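Side-chain contacts in putative NAD(P)H:FMN oxidoreductase (Porphyromonas gingivalis W83, PDB 3GE5), which binds flavin mononucleotide and probably works as an oxidoreductase of the nitroreductase family: residues F27-E31 with D32-T36; K52-A55 with I56-A59; P88-Q92 with P93-G97; A127-Y130 with M131-E134; D158-S161 with H162-P165. All blocks are in the same frame, centred on the assembly; numbering follows the deposited sequence. Where two conformers were deposited one is given.

How the interactions relate
All five contacts are local, each joining two adjoining halves of a helix, turn or loop, and they run in series along the chain without nesting or crossing. Interaction 1 forms the short helix 29-34 near the N terminus, and interaction 2 two turns of helix 50-62. Interaction 3 lies in the loop between helix 80-86 and strand 100-107, at the flavin. Interaction 4 lies mostly in the second half of helix 120-137. It is the hub, since helices 29-34 and 50-62 both pack on it; the centres of interactions 2 and 4 are about 9 Å apart. Interaction 5 turns the chain from helix 150-156 into strand 163-172. All but interaction 3 also touch the second subunit.

Interaction 1 (F27-E31 with D32-T36). With SO4 (sulfate ion), chain F.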
# COMPACT_ATOMS: atom_id res chain seq x y z
N PHE A 27 -0.21 -21.36 -7.23
CA PHE A 27 -0.59 -19.97 -7.28
C PHE A 27 0.66 -19.12 -7.10
O PHE A 27 1.44 -19.31 -6.14
CB PHE A 27 -1.62 -19.66 -6.20
CG PHE A 27 -2.00 -18.23 -6.13
CD1 PHE A 27 -2.88 -17.69 -7.06
CD2 PHE A 27 -1.45 -17.40 -5.16
CE1 PHE A 27 -3.23 -16.35 -7.01
CE2 PHE A 27 -1.79 -16.06 -5.09
CZ PHE A 27 -2.70 -15.54 -6.02
N ARG A 28 0.86 -18.19 -8.03
CA ARG A 28 1.94 -17.23 -7.95
C ARG A 28 1.35 -15.83 -7.83
O ARG A 28 0.66 -15.37 -8.73
CB ARG A 28 2.84 -17.31 -9.20
CG ARG A 28 3.42 -18.67 -9.43
CD ARG A 28 4.34 -18.68 -10.63
NE ARG A 28 4.74 -20.03 -10.96
CZ ARG A 28 5.61 -20.36 -11.91
NH1 ARG A 28 6.24 -19.42 -12.58
NH2 ARG A 28 5.87 -21.63 -12.15
N LEU A 29 1.62 -15.17 -6.71
CA LEU A 29 1.09 -13.83 -6.49
C LEU A 29 1.45 -12.86 -7.60
O LEU A 29 0.62 -12.09 -8.04
CB LEU A 29 1.48 -13.32 -5.09
CG LEU A 29 0.69 -12.09 -4.58
CD1 LEU A 29 -0.76 -12.46 -4.23
CD2 LEU A 29 1.46 -11.52 -3.32
N ILE A 30 2.68 -12.93 -8.08
CA ILE A 30 3.11 -12.02 -9.13
C ILE A 30 2.39 -12.33 -10.46
O ILE A 30 1.64 -11.50 -10.99
CB ILE A 30 4.63 -12.00 -9.33
CG1 ILE A 30 5.37 -11.37 -8.13
CG2 ILE A 30 5.01 -11.25 -10.66
CD1 ILE A 30 6.88 -11.69 -8.05
N GLU A 31 2.65 -13.52 -11.02
CA GLU A 31 2.11 -13.82 -12.36
C GLU A 31 0.57 -13.91 -12.43
O GLU A 31 -0.04 -13.49 -13.42
CB GLU A 31 2.73 -15.10 -12.91
CG GLU A 31 4.23 -14.95 -13.18
CD GLU A 31 5.10 -15.52 -12.07
OE1 GLU A 31 4.77 -15.31 -10.88
OE2 GLU A 31 6.10 -16.19 -12.41
N ASP A 32 -0.03 -14.46 -11.38
CA ASP A 32 -1.44 -14.82 -11.43
C ASP A 32 -2.34 -13.73 -10.88
O ASP A 32 -3.54 -13.79 -11.05
CB ASP A 32 -1.69 -16.10 -10.66
CG ASP A 32 -1.01 -17.28 -11.26
OD1 ASP A 32 -0.71 -17.23 -12.49
OD2 ASP A 32 -0.76 -18.24 -10.51
N PHE A 33 -1.76 -12.76 -10.19
CA PHE A 33 -2.58 -11.80 -9.46
C PHE A 33 -2.10 -10.37 -9.67
O PHE A 33 -2.83 -9.56 -10.25
CB PHE A 33 -2.65 -12.19 -7.99
CG PHE A 33 -3.63 -11.34 -7.22
CD1 PHE A 33 -4.98 -11.43 -7.45
CD2 PHE A 33 -3.16 -10.39 -6.34
CE1 PHE A 33 -5.86 -10.59 -6.74
CE2 PHE A 33 -4.03 -9.57 -5.65
CZ PHE A 33 -5.37 -9.69 -5.85
N PHE A 34 -0.89 -10.01 -9.23
CA PHE A 34 -0.43 -8.64 -9.46
C PHE A 34 -0.39 -8.25 -10.95
O PHE A 34 -0.93 -7.21 -11.35
CB PHE A 34 0.99 -8.43 -8.87
CG PHE A 34 1.07 -8.42 -7.36
CD1 PHE A 34 0.05 -7.89 -6.55
CD2 PHE A 34 2.25 -8.85 -6.75
CE1 PHE A 34 0.19 -7.82 -5.15
CE2 PHE A 34 2.40 -8.80 -5.36
CZ PHE A 34 1.36 -8.34 -4.57
N ARG A 35 0.24 -9.08 -11.77
CA ARG A 35 0.43 -8.73 -13.18
C ARG A 35 -0.82 -8.73 -14.03
O ARG A 35 -0.81 -8.10 -15.10
CB ARG A 35 1.52 -9.57 -13.83
CG ARG A 35 2.88 -9.27 -13.26
CD ARG A 35 3.37 -7.86 -13.59
NE ARG A 35 3.27 -7.54 -15.00
CZ ARG A 35 4.22 -7.77 -15.91
NH1 ARG A 35 5.37 -8.33 -15.57
NH2 ARG A 35 3.99 -7.49 -17.19
N THR A 36 -1.89 -9.38 -13.58
CA THR A 36 -3.14 -9.39 -14.33
C THR A 36 -3.97 -8.12 -14.06
O THR A 36 -4.98 -7.91 -14.71
CB THR A 36 -4.00 -10.62 -14.02
OG1 THR A 36 -4.21 -10.70 -12.62
CG2 THR A 36 -3.32 -11.92 -14.54
S SO4 F . 6.93 -8.70 -19.10
O1 SO4 F . 8.14 -8.61 -19.91
O2 SO4 F . 5.98 -9.74 -19.50
O3 SO4 F . 6.19 -7.45 -19.16
O4 SO4 F . 7.44 -8.93 -17.75
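Leu29 O is approached by two amides of the next turn: Phe34 N gives it a nearly straight hydrogen bond of 2.8 Å (171°), while Phe33 N adds a weak one. The bond from Phe34 is that of a pi-type turn, and that from Arg35 N to Ile30 O follows the same spacing. At the start of the helix Asp32 and Arg28 are tied twice. Arg28 N reaches Asp32 OD2 at 3.0 Å, from above the carboxylate plane, and Asp32 N returns a bond to Arg28 O at 2.9 Å. The extended Arg28 chain carries NH1 on to a salt bridge with Glu31 OE2 at 3.2 Å. On the buried side Leu29 CG sits over one face of the Phe34 ring, 4.0 Å from its centroid (CH-pi), Leu29 CD2 touches Phe34 CZ at 3.4 Å, and Leu29 CD1 runs alongside Phe33. Arg35 offers its guanidinium edge to a sulfate, probably from the crystallisation liquor, NH1 donating to O4 and NH2 to O3, with Phe184 in cation-pi contact. Phe33 and Phe34 rest on Leu133 of helix 120-137, and Phe34 stacks on Tyr130 of the second subunit, holding the short helix between long helix and dimer partner.

Interaction 2 (K52-A55 with I56-A59); sequences KLMA and ILEA
On helix 50-62, a regular alpha-helix of the nitroreductase fold, Glu58 carries the one flat side-chain group, and its carboxylate meets the preceding turn by neither face nor edge; only CB rests there, 3.5 Å from both Met54 O and Ala55 O. CG stands opposite the backbone N (chi1 177°), and a bend at chi2 leads the carboxylate onward along the helix to Arg61, with which OE2 forms a salt bridge. The eight residues are two turns, with four successive i to i+4 backbone bonds, from Ile56 N to Lys52 O through to Ala59 N to Ala55 O. Ile56 and Leu57 fold back along the preceding turn: Ile56 CG1 lies 3.3 Å from Lys52 O, and Leu57 CG comes to 3.4 Å from Leu53 O. Lys52 stretches the other way, its NZ hydrogen-bonded to Tyr173 OH and Leu138 O. The apolar flank of Leu53, Ile56 and Leu57 faces strands 72-77 and 100-107, while Ile56, Ala55 and Ala59 also touch helix 120-137. Side chain to side chain the touch along the helix is light. Leu57 CD1 is the atom that makes it, reaching Leu53 CG at 4.2 Å and, at the same distance, the selenium SE of selenomethionine Met54.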
# COMPACT_ATOMS: atom_id res chain seq x y z
N LYS A 52 -19.77 -7.69 -3.06
CA LYS A 52 -18.43 -7.38 -3.57
C LYS A 52 -17.94 -6.02 -2.99
O LYS A 52 -16.77 -5.90 -2.60
CB LYS A 52 -18.36 -7.34 -5.12
CG LYS A 52 -18.54 -8.72 -5.79
CD LYS A 52 -18.27 -8.73 -7.29
CE LYS A 52 -18.31 -10.16 -7.83
NZ LYS A 52 -17.95 -10.29 -9.27
N LEU A 53 -18.82 -5.01 -2.97
CA LEU A 53 -18.49 -3.72 -2.31
C LEU A 53 -18.13 -3.91 -0.83
O LEU A 53 -17.13 -3.35 -0.35
CB LEU A 53 -19.64 -2.70 -2.46
CG LEU A 53 -19.35 -1.32 -1.90
CD1 LEU A 53 -18.02 -0.75 -2.45
CD2 LEU A 53 -20.54 -0.34 -2.15
N MSE A 54 -18.93 -4.72 -0.13
CA MSE A 54 -18.67 -4.99 1.29
C MSE A 54 -17.31 -5.71 1.50
O MSE A 54 -16.62 -5.42 2.46
CB MSE A 54 -19.81 -5.75 1.95
CG MSE A 54 -21.13 -4.98 1.99
SE MSE A 54 -21.02 -3.15 2.66
CE MSE A 54 -19.87 -3.50 4.21
N ALA A 55 -16.94 -6.63 0.61
CA ALA A 55 -15.62 -7.29 0.65
C ALA A 55 -14.49 -6.33 0.44
O ALA A 55 -13.42 -6.44 1.10
CB ALA A 55 -15.55 -8.46 -0.39
N ILE A 56 -14.66 -5.42 -0.52
CA ILE A 56 -13.63 -4.40 -0.76
C ILE A 56 -13.40 -3.59 0.53
O ILE A 56 -12.26 -3.37 0.93
CB ILE A 56 -14.00 -3.50 -1.95
CG1 ILE A 56 -13.94 -4.26 -3.29
CG2 ILE A 56 -13.04 -2.29 -2.04
CD1 ILE A 56 -14.66 -3.51 -4.44
N LEU A 57 -14.49 -3.13 1.16
CA LEU A 57 -14.41 -2.36 2.38
C LEU A 57 -13.80 -3.16 3.55
O LEU A 57 -12.98 -2.65 4.31
CB LEU A 57 -15.81 -1.77 2.72
CG LEU A 57 -16.30 -0.73 1.70
CD1 LEU A 57 -17.79 -0.55 1.91
CD2 LEU A 57 -15.51 0.57 1.84
N GLU A 58 -14.13 -4.45 3.63
CA GLU A 58 -13.54 -5.33 4.62
C GLU A 58 -12.02 -5.42 4.47
O GLU A 58 -11.28 -5.36 5.46
CB GLU A 58 -14.17 -6.73 4.55
CG GLU A 58 -13.57 -7.75 5.52
CD GLU A 58 -13.95 -7.51 6.97
OE1 GLU A 58 -14.69 -6.54 7.27
OE2 GLU A 58 -13.50 -8.32 7.82
N ALA A 59 -11.56 -5.53 3.23
CA ALA A 59 -10.11 -5.55 2.95
C ALA A 59 -9.43 -4.29 3.49
O ALA A 59 -8.37 -4.37 4.09
CB ALA A 59 -9.82 -5.70 1.46

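Interaction 3 (P88-Q92 with P93-G97). With FMN (flavin mononucleotide), chain C; EDO (1,2-ethanediol), chain I.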
# COMPACT_ATOMS: atom_id res chain seq x y z
N PRO A 88 -17.04 17.39 -9.98
CA PRO A 88 -16.29 18.66 -10.14
C PRO A 88 -14.92 18.70 -9.48
O PRO A 88 -14.14 19.65 -9.73
CB PRO A 88 -17.22 19.69 -9.48
CG PRO A 88 -18.55 19.08 -9.49
CD PRO A 88 -18.32 17.63 -9.29
N CYS A 89 -14.61 17.70 -8.66
CA CYS A 89 -13.29 17.58 -8.03
C CYS A 89 -12.20 17.13 -9.00
O CYS A 89 -11.02 17.23 -8.68
CB CYS A 89 -13.36 16.67 -6.82
SG CYS A 89 -14.39 17.28 -5.46
N SER A 90 -12.58 16.59 -10.16
CA SER A 90 -11.64 16.12 -11.17
C SER A 90 -11.79 16.83 -12.50
O SER A 90 -12.91 17.15 -12.92
CB SER A 90 -11.80 14.61 -11.39
OG SER A 90 -10.98 14.14 -12.45
N GLN A 91 -10.66 17.02 -13.18
CA GLN A 91 -10.63 17.50 -14.56
C GLN A 91 -10.23 16.41 -15.56
O GLN A 91 -10.08 16.69 -16.75
CB GLN A 91 -9.64 18.67 -14.65
CG GLN A 91 -10.00 19.84 -13.72
CD GLN A 91 -11.38 20.37 -13.97
OE1 GLN A 91 -11.86 20.40 -15.11
NE2 GLN A 91 -12.05 20.80 -12.91
N GLN A 92 -10.09 15.18 -15.10
CA GLN A 92 -9.77 14.07 -16.00
C GLN A 92 -11.06 13.56 -16.62
O GLN A 92 -11.98 13.17 -15.90
CB GLN A 92 -9.05 12.97 -15.24
CG GLN A 92 -7.68 13.45 -14.71
CD GLN A 92 -6.88 12.39 -13.98
OE1 GLN A 92 -7.43 11.46 -13.39
NE2 GLN A 92 -5.56 12.60 -13.94
N PRO A 93 -11.16 13.60 -17.95
CA PRO A 93 -12.43 13.23 -18.57
C PRO A 93 -13.05 11.87 -18.20
O PRO A 93 -14.26 11.74 -18.12
CB PRO A 93 -12.11 13.29 -20.08
CG PRO A 93 -11.02 14.31 -20.17
CD PRO A 93 -10.19 14.10 -18.95
N TRP A 94 -12.22 10.85 -17.96
CA TRP A 94 -12.74 9.52 -17.62
C TRP A 94 -13.42 9.47 -16.25
O TRP A 94 -14.30 8.65 -16.02
CB TRP A 94 -11.62 8.47 -17.68
CG TRP A 94 -10.65 8.59 -16.55
CD1 TRP A 94 -9.52 9.34 -16.53
CD2 TRP A 94 -10.74 7.96 -15.26
NE1 TRP A 94 -8.91 9.24 -15.32
CE2 TRP A 94 -9.62 8.39 -14.52
CE3 TRP A 94 -11.68 7.09 -14.64
CZ2 TRP A 94 -9.40 7.99 -13.20
CZ3 TRP A 94 -11.43 6.67 -13.34
CH2 TRP A 94 -10.30 7.14 -12.63
N PHE A 95 -12.99 10.33 -15.33
CA PHE A 95 -13.36 10.20 -13.91
C PHE A 95 -14.85 10.11 -13.60
O PHE A 95 -15.28 9.26 -12.80
CB PHE A 95 -12.71 11.34 -13.12
CG PHE A 95 -13.01 11.33 -11.64
CD1 PHE A 95 -14.11 12.00 -11.12
CD2 PHE A 95 -12.18 10.65 -10.75
CE1 PHE A 95 -14.37 12.00 -9.77
CE2 PHE A 95 -12.46 10.64 -9.37
CZ PHE A 95 -13.54 11.34 -8.89
N PRO A 96 -15.67 10.97 -14.21
CA PRO A 96 -17.10 10.86 -13.92
C PRO A 96 -17.82 9.63 -14.46
O PRO A 96 -19.02 9.49 -14.24
CB PRO A 96 -17.70 12.15 -14.53
CG PRO A 96 -16.72 12.64 -15.46
CD PRO A 96 -15.37 12.13 -15.08
N GLY A 97 -17.12 8.74 -15.15
CA GLY A 97 -17.71 7.50 -15.66
C GLY A 97 -17.68 6.30 -14.70
O GLY A 97 -18.21 5.24 -15.03
N1 FMN C . -4.56 7.45 -12.91
C2 FMN C . -5.39 8.46 -13.30
O2 FMN C . -5.93 8.42 -14.41
N3 FMN C . -5.65 9.54 -12.47
C4 FMN C . -5.06 9.67 -11.22
O4 FMN C . -5.28 10.68 -10.49
C4A FMN C . -4.21 8.64 -10.82
N5 FMN C . -3.58 8.76 -9.60
C5A FMN C . -2.85 7.71 -9.12
C6 FMN C . -2.32 7.81 -7.83
C7 FMN C . -1.60 6.74 -7.32
C7M FMN C . -1.00 6.81 -5.94
C8 FMN C . -1.43 5.58 -8.07
C8M FMN C . -0.68 4.41 -7.52
C9 FMN C . -1.92 5.50 -9.35
C9A FMN C . -2.65 6.55 -9.90
N10 FMN C . -3.17 6.49 -11.21
C10 FMN C . -3.96 7.52 -11.65
C1' FMN C . -3.11 5.22 -12.02
C2' FMN C . -1.70 5.12 -12.61
O2' FMN C . -1.64 5.90 -13.79
C3' FMN C . -1.29 3.67 -12.89
O3' FMN C . -1.39 2.91 -11.68
C4' FMN C . 0.12 3.54 -13.50
O4' FMN C . 0.22 4.17 -14.78
C5' FMN C . 0.56 2.08 -13.66
O5' FMN C . -0.34 1.43 -14.52
P FMN C . -1.04 0.09 -14.08
O1P FMN C . -1.86 0.46 -12.86
O2P FMN C . 0.01 -0.95 -13.74
O3P FMN C . -1.98 -0.26 -15.21
C1 EDO I . -9.04 10.21 -20.36
O1 EDO I . -9.68 10.93 -19.34
C2 EDO I . -9.98 10.04 -21.55
O2 EDO I . -11.20 9.44 -21.12
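Gln92 and Trp94 run side by side in the same direction, toward the flavin, with the Gln92 amide and the indole turned 41° against each other. Gln92 opens a type I beta turn that runs to Phe95, with Pro93 and Trp94 at its corners, closed by Phe95 N to Gln92 O at 3.1 Å; just ahead of it Ser90 OG accepts from Gln92 N at 3.0 Å, an ST turn. Gln92 OE1 is gripped twice. FMN N3 donates to it almost straight, at 2.8 Å (177°), and Trp94 NE1 reaches it at 3.3 Å from above the amide plane, a bent bond (136°). The same indole N-H leans weakly on FMN O2, so one hydrogen serves two acceptors. Gln92 is extended beyond CG, which brings its side-chain OE1 to the pyrimidine edge of the flavin, in a pocket shared with Ala147 and Arg41. A 1,2-ethanediol, probably from the crystallisation liquor, lies at the indole edge, and its O1 accepts a hydrogen bond from Trp94 N at 2.9 Å. On the side away from the flavin, Phe95 packs on Val145 and on Tyr101. Back across the loop it meets Ser90, whose CB sits over one face of the Phe95 ring, 3.8 Å from the centroid and offset toward the rim, while Ser90 OG lies 3.4 Å from Phe95 CB.

Interaction 4 (A127-Y130 with M131-E134)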
# COMPACT_ATOMS: atom_id res chain seq x y z
N ALA A 127 -4.34 0.74 3.14
CA ALA A 127 -5.77 0.40 3.04
C ALA A 127 -6.23 0.47 1.55
O ALA A 127 -6.94 -0.43 1.06
CB ALA A 127 -6.65 1.32 3.89
N MSE A 128 -5.83 1.54 0.85
CA MSE A 128 -6.16 1.69 -0.58
C MSE A 128 -5.61 0.50 -1.38
O MSE A 128 -6.30 -0.03 -2.27
CB MSE A 128 -5.60 3.00 -1.13
CG MSE A 128 -6.46 4.21 -0.79
SE MSE A 128 -8.04 4.35 -1.95
CE MSE A 128 -7.14 4.44 -3.69
N THR A 129 -4.39 0.09 -1.09
CA THR A 129 -3.76 -1.03 -1.82
C THR A 129 -4.57 -2.32 -1.58
O THR A 129 -4.88 -3.07 -2.51
CB THR A 129 -2.26 -1.22 -1.45
OG1 THR A 129 -1.52 -0.03 -1.77
CG2 THR A 129 -1.65 -2.47 -2.21
N TYR A 130 -4.91 -2.58 -0.32
CA TYR A 130 -5.73 -3.74 0.02
C TYR A 130 -7.05 -3.69 -0.75
O TYR A 130 -7.53 -4.72 -1.26
CB TYR A 130 -6.00 -3.79 1.53
CG TYR A 130 -4.96 -4.58 2.31
CD1 TYR A 130 -3.61 -4.34 2.15
CD2 TYR A 130 -5.35 -5.55 3.24
CE1 TYR A 130 -2.67 -5.11 2.83
CE2 TYR A 130 -4.42 -6.28 3.96
CZ TYR A 130 -3.09 -6.07 3.73
OH TYR A 130 -2.16 -6.81 4.42
N MSE A 131 -7.65 -2.52 -0.80
CA MSE A 131 -8.98 -2.39 -1.44
C MSE A 131 -8.87 -2.58 -2.97
O MSE A 131 -9.72 -3.24 -3.62
CB MSE A 131 -9.69 -1.07 -1.07
CG MSE A 131 -10.12 -1.02 0.39
SE MSE A 131 -11.23 0.46 0.85
CE MSE A 131 -9.95 1.91 0.63
N MSE A 132 -7.86 -1.97 -3.56
CA MSE A 132 -7.55 -2.14 -5.00
C MSE A 132 -7.37 -3.63 -5.34
O MSE A 132 -7.94 -4.15 -6.32
CB MSE A 132 -6.28 -1.37 -5.37
CG MSE A 132 -5.81 -1.56 -6.78
SE MSE A 132 -4.23 -0.55 -7.22
CE MSE A 132 -2.96 -1.51 -6.11
N LEU A 133 -6.55 -4.31 -4.56
CA LEU A 133 -6.29 -5.74 -4.77
C LEU A 133 -7.55 -6.59 -4.54
O LEU A 133 -7.85 -7.51 -5.33
CB LEU A 133 -5.14 -6.17 -3.86
CG LEU A 133 -3.78 -5.54 -4.19
CD1 LEU A 133 -2.71 -5.97 -3.12
CD2 LEU A 133 -3.31 -5.88 -5.61
N GLU A 134 -8.32 -6.25 -3.52
CA GLU A 134 -9.56 -6.97 -3.30
C GLU A 134 -10.54 -6.82 -4.47
O GLU A 134 -11.14 -7.82 -4.91
CB GLU A 134 -10.21 -6.49 -1.99
CG GLU A 134 -11.49 -7.28 -1.64
CD GLU A 134 -11.22 -8.78 -1.29
OE1 GLU A 134 -10.06 -9.13 -1.00
OE2 GLU A 134 -12.19 -9.60 -1.27
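Thr129 and Leu133, one turn apart, lie side by side and point the same way, with Thr129 CG2 3.8 Å from Leu133 CD1. The two selenomethionines Met128 and Met131 cross at a slant, SE of Met128 standing 4.0 Å from the methyl CE of Met131. A bend at chi2 (-79°) brings the Met128 selenium there, and a chi3 of -68° folds the Met131 methyl back, where it also comes to 3.8 Å from Ala127 O. Beneath these touches is the backbone of helix 120-137, bonded i to i+4 in four steps, the tightest being Met132 N to Met128 O and Glu134 N to Tyr130 O, both 2.8 Å. Leu133 CG leans on the same carbonyl its backbone N bonds to, 3.2 Å from Thr129 O. Further out, Met128 and Met131 press on strand 100-107, with Met131 also against Phe74, while Met132 packs on Trp144 and beside the FMN-binding Arg37. Another flank faces the second subunit: Tyr130 stacks on Phe34 of that subunit, and Thr129 and Leu133 each meet their own counterparts there, as expected near a twofold axis. Thr129 OG1, buried, is hydrogen-bonded to Ser125 O one turn back. With no polar bond between them, the side chains of 127-130 and 131-134 meet by van der Waals packing alone, while helix bonds take up the carbonyls of Ala127 to Tyr130.

Interaction 5 (D158-S161 with H162-P165)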
# COMPACT_ATOMS: atom_id res chain seq x y z
N ASP A 158 -18.36 18.04 3.70
CA ASP A 158 -18.29 18.47 5.09
C ASP A 158 -17.24 17.68 5.89
O ASP A 158 -17.49 17.25 7.04
CB ASP A 158 -19.68 18.33 5.72
CG ASP A 158 -20.72 19.15 5.02
OD1 ASP A 158 -20.45 20.33 4.73
OD2 ASP A 158 -21.80 18.61 4.73
N ILE A 159 -16.06 17.50 5.30
CA ILE A 159 -15.02 16.72 5.94
C ILE A 159 -14.33 17.64 6.99
O ILE A 159 -13.88 18.73 6.66
CB ILE A 159 -13.97 16.12 4.90
CG1 ILE A 159 -14.70 15.36 3.76
CG2 ILE A 159 -12.89 15.27 5.64
CD1 ILE A 159 -13.83 14.79 2.62
N PRO A 160 -14.25 17.19 8.28
CA PRO A 160 -13.57 18.01 9.29
C PRO A 160 -12.13 18.37 8.90
O PRO A 160 -11.48 17.58 8.21
CB PRO A 160 -13.54 17.09 10.52
CG PRO A 160 -14.63 16.11 10.34
CD PRO A 160 -14.76 15.93 8.83
N SER A 161 -11.66 19.52 9.37
CA SER A 161 -10.33 20.03 9.01
C SER A 161 -9.23 19.03 9.27
O SER A 161 -8.32 18.89 8.46
CB SER A 161 -10.02 21.32 9.78
OG SER A 161 -10.87 22.37 9.38
N HIS A 162 -9.35 18.29 10.37
CA HIS A 162 -8.32 17.35 10.79
C HIS A 162 -8.27 16.04 9.98
O HIS A 162 -7.39 15.19 10.20
CB HIS A 162 -8.46 17.08 12.30
CG HIS A 162 -9.65 16.25 12.66
ND1 HIS A 162 -10.87 16.79 13.00
CD2 HIS A 162 -9.79 14.90 12.73
CE1 HIS A 162 -11.72 15.81 13.25
NE2 HIS A 162 -11.09 14.65 13.10
N MSE A 163 -9.18 15.89 9.03
CA MSE A 163 -9.18 14.76 8.13
C MSE A 163 -8.93 15.26 6.69
O MSE A 163 -9.39 16.33 6.31
CB MSE A 163 -10.49 13.99 8.26
CG MSE A 163 -10.68 13.35 9.63
SE MSE A 163 -12.54 12.85 9.92
CE MSE A 163 -12.64 11.42 8.72
N THR A 164 -8.18 14.50 5.91
CA THR A 164 -7.85 14.86 4.55
C THR A 164 -8.28 13.75 3.61
O THR A 164 -7.98 12.59 3.86
CB THR A 164 -6.32 15.07 4.38
OG1 THR A 164 -5.87 16.13 5.25
CG2 THR A 164 -5.99 15.45 2.89
N PRO A 165 -9.02 14.09 2.53
CA PRO A 165 -9.23 13.04 1.50
C PRO A 165 -7.92 12.82 0.74
O PRO A 165 -7.46 13.73 0.04
CB PRO A 165 -10.31 13.66 0.61
CG PRO A 165 -10.14 15.16 0.77
CD PRO A 165 -9.64 15.38 2.16
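Ile159 and Met163 make the tight part: their side chains cross at about a right angle, and Ile159 CG2 settles 3.8 Å from Met163 CB and 3.7 Å from Met163 O. With its CG1 opposite the carbonyl carbon (chi1 -52°), Ile159 sends CD1 on to Pro165, whose CG lies 4.1 Å away, so both branches of the isoleucine are used on the buried side. Between these residues the chain reverses in a type I beta turn from Pro160 to Met163, closed by Met163 N to Pro160 O at 3.0 Å (161°), the donor standing above the carbonyl plane. The outer side is more open to solvent, though still in contact. Pro160 and the selenomethionine Met163 lie alongside each other, Pro160 CG 3.9 Å from the selenium SE of Met163, and at CB the same proline meets the imidazole, Pro160 CB coming to 3.5 Å from His162 CE1. A chi1 of 72° sets the His162 ring between its own backbone N and carbonyl carbon, which brings CE1 to the proline. Beyond them Ser161, at the tip of the turn, is the loose end, exposed to solvent and modelled in two conformations. The turn delivers the chain from helix 150-156 into strand 163-172. Ile159 and Met163 both rest on Leu105 of neighbouring strand 100-107, Thr164 pairs by backbone with Gly106, and Pro165 packs on Cys153 and Ser154 of the helix. Leu198 of the second subunit packs against Ile159 and Pro160, which places this corner between sheet, helix and dimer partner.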